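Local coordinates for metallo-beta-lactamase domain-containing protein (Thermotoga maritima, PDB 3H3E) that is of uncharacterised function but binds zinc and is probably a metal-dependent hydrolase of the metallo-beta-lactamase superfamily, with transferase activity only tentatively assigned, at residues A[145-150]-A[180-185]. The protein carries 2 engineered substitutions. Numbering follows the deposited sequence.
Sequences GDFFVE and CSHRGI. With ZN (zinc ion), chain B.
Phe147 and His182 make the whole contact between 145-150 and 180-185, as an edge-to-face (T-shaped) aromatic pair. The ring centroids of Phe147 and His182 lie 4.8 Å apart and the planes stand at 76°, with the edge of the imidazole directed at the phenyl face. The closest approach involves the outer part of the phenyl ring: Phe147 CZ and CE2 are each 3.6 Å from His182 CE1, and Phe147 CE2 is 3.8 Å from His182 ND1. No hydrogen bond joins the segments, and they bury just 75 Å² together. Both side chains leave the backbone toward the opposing segment; in Phe147, CG lies anti to the carbonyl carbon (chi1 -61°), which carries the ring from strand 147-150, part of a small antiparallel sheet, across to the imidazole.

The zinc is bound by the adjoining atom of the imidazole: His182 NE2 lies 2.4 Å from the zinc ion, and His69 and His71 complete the set of protein ligands seen here. CE1 lies between the metal-binding NE2 and ND1, so the phenyl ring packs right beside the metal bond.

Phe160 stacks on His182, and Glu163 OE2 and OE1 accept hydrogen bonds from the backbone N of His182 and of Arg183. A disulfide joins Cys180 to Cys237. Segment 180-185 leads from strand 173-178 into helix 185-193, bordering the zinc site of the metallo-beta-lactamase fold.

Chemically, Phe147 gives a zinc ligand a nonpolar second-shell neighbour: a dispersive and weakly electrostatic contact that, together with the zinc bond and the Phe160 stack, probably limits rotation of the imidazole and would probably be strengthened by polarisation of the ring by zinc.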
loop_
_atom_site.group_PDB
_atom_site.type_symbol
_atom_site.label_atom_id
_atom_site.label_comp_id
_atom_site.label_asym_id
_atom_site.label_seq_id
_atom_site.Cartn_x
_atom_site.Cartn_y
_atom_site.Cartn_z
ATOM N N GLY A 145 3.238 -15.919 -5.752
ATOM C CA GLY A 145 4.467 -15.461 -6.366
ATOM C C GLY A 145 5.700 -16.238 -5.960
ATOM O O GLY A 145 5.621 -17.267 -5.299
ATOM N N ASP A 146 6.855 -15.723 -6.360
ATOM C CA ASP A 146 8.107 -16.419 -6.153
ATOM C C ASP A 146 9.040 -15.601 -5.283
ATOM O O ASP A 146 10.206 -15.422 -5.604
ATOM C CB ASP A 146 8.759 -16.686 -7.497
ATOM C CG ASP A 146 9.637 -17.894 -7.464
ATOM O OD1 ASP A 146 9.382 -18.756 -6.592
ATOM O OD2 ASP A 146 10.567 -17.984 -8.299
ATOM N N PHE A 147 8.521 -15.121 -4.162
ATOM C CA PHE A 147 9.248 -14.186 -3.323
ATOM C C PHE A 147 10.181 -14.838 -2.299
ATOM O O PHE A 147 9.827 -15.814 -1.645
ATOM C CB PHE A 147 8.265 -13.240 -2.641
ATOM C CG PHE A 147 7.468 -12.424 -3.603
ATOM C CD1 PHE A 147 8.083 -11.451 -4.377
ATOM C CD2 PHE A 147 6.106 -12.626 -3.744
ATOM C CE1 PHE A 147 7.357 -10.702 -5.278
ATOM C CE2 PHE A 147 5.373 -11.884 -4.648
ATOM C CZ PHE A 147 5.998 -10.921 -5.415
ATOM N N PHE A 148 11.385 -14.287 -2.177
ATOM C CA PHE A 148 12.319 -14.733 -1.162
ATOM C C PHE A 148 12.842 -13.560 -0.368
ATOM O O PHE A 148 12.679 -12.409 -0.759
ATOM C CB PHE A 148 13.479 -15.472 -1.798
ATOM C CG PHE A 148 13.078 -16.724 -2.473
ATOM C CD1 PHE A 148 13.242 -17.944 -1.848
ATOM C CD2 PHE A 148 12.511 -16.690 -3.723
ATOM C CE1 PHE A 148 12.865 -19.096 -2.463
ATOM C CE2 PHE A 148 12.131 -17.852 -4.340
ATOM C CZ PHE A 148 12.307 -19.050 -3.709
ATOM N N VAL A 149 13.470 -13.859 0.756
ATOM C CA VAL A 149 14.075 -12.822 1.570
ATOM C C VAL A 149 15.375 -13.366 2.167
ATOM O O VAL A 149 15.527 -14.565 2.340
ATOM C CB VAL A 149 13.082 -12.298 2.639
ATOM C CG1 VAL A 149 12.900 -13.306 3.742
ATOM C CG2 VAL A 149 13.547 -10.979 3.196
ATOM N N GLU A 150 16.331 -12.488 2.427
ATOM C CA GLU A 150 17.636 -12.911 2.912
ATOM C C GLU A 150 17.977 -12.154 4.168
ATOM O O GLU A 150 18.122 -10.935 4.150
ATOM C CB GLU A 150 18.727 -12.680 1.863
ATOM C CG GLU A 150 18.680 -13.638 0.670
ATOM C CD GLU A 150 20.009 -13.725 -0.070
ATOM O OE1 GLU A 150 20.911 -12.909 0.237
ATOM O OE2 GLU A 150 20.154 -14.604 -0.953
ATOM N N CYS A 180 0.681 -3.299 -1.627
ATOM C CA CYS A 180 0.603 -4.444 -2.518
ATOM C C CYS A 180 -0.246 -5.605 -1.977
ATOM O O CYS A 180 -0.686 -6.468 -2.732
ATOM C CB CYS A 180 2.014 -4.908 -2.907
ATOM S SG CYS A 180 2.374 -4.780 -4.649
ATOM N N SER A 181 -0.471 -5.626 -0.672
ATOM C CA SER A 181 -1.281 -6.671 -0.051
ATOM C C SER A 181 -0.752 -8.071 -0.322
ATOM O O SER A 181 -1.465 -8.908 -0.852
ATOM C CB SER A 181 -2.724 -6.588 -0.533
ATOM O OG SER A 181 -3.249 -5.294 -0.337
ATOM N N HIS A 182 0.484 -8.342 0.064
ATOM C CA HIS A 182 1.083 -9.646 -0.197
ATOM C C HIS A 182 0.505 -10.715 0.719
ATOM O O HIS A 182 0.450 -11.897 0.383
ATOM C CB HIS A 182 2.596 -9.570 -0.019
ATOM C CG HIS A 182 3.310 -8.956 -1.185
ATOM N ND1 HIS A 182 3.418 -9.584 -2.406
ATOM C CD2 HIS A 182 3.960 -7.775 -1.311
ATOM C CE1 HIS A 182 4.107 -8.818 -3.233
ATOM N NE2 HIS A 182 4.446 -7.714 -2.594
ATOM N N ARG A 183 0.074 -10.284 1.891
ATOM C CA ARG A 183 -0.469 -11.198 2.867
ATOM C C ARG A 183 -1.938 -11.478 2.602
ATOM O O ARG A 183 -2.530 -12.315 3.263
ATOM C CB ARG A 183 -0.270 -10.642 4.268
ATOM C CG ARG A 183 1.189 -10.593 4.705
ATOM C CD ARG A 183 1.230 -10.700 6.218
ATOM N NE ARG A 183 2.336 -11.527 6.653
ATOM C CZ ARG A 183 2.276 -12.383 7.661
ATOM N NH1 ARG A 183 1.159 -12.523 8.344
ATOM N NH2 ARG A 183 3.337 -13.101 7.979
ATOM N N GLY A 184 -2.512 -10.784 1.620
ATOM C CA GLY A 184 -3.904 -10.975 1.240
ATOM C C GLY A 184 -4.788 -9.801 1.610
ATOM O O GLY A 184 -4.864 -9.435 2.774
ATOM N N ILE A 185 -5.450 -9.191 0.631
ATOM C CA ILE A 185 -6.220 -7.981 0.904
ATOM C C ILE A 185 -7.408 -8.324 1.776
ATOM O O ILE A 185 -7.823 -7.526 2.616
ATOM C CB ILE A 185 -6.667 -7.276 -0.380
ATOM C CG1 ILE A 185 -7.416 -5.980 -0.069
ATOM C CG2 ILE A 185 -7.556 -8.181 -1.189
ATOM C CD1 ILE A 185 -6.763 -5.087 0.896
HETATM ZN ZN ZN B . 5.581 -5.829 -3.479
#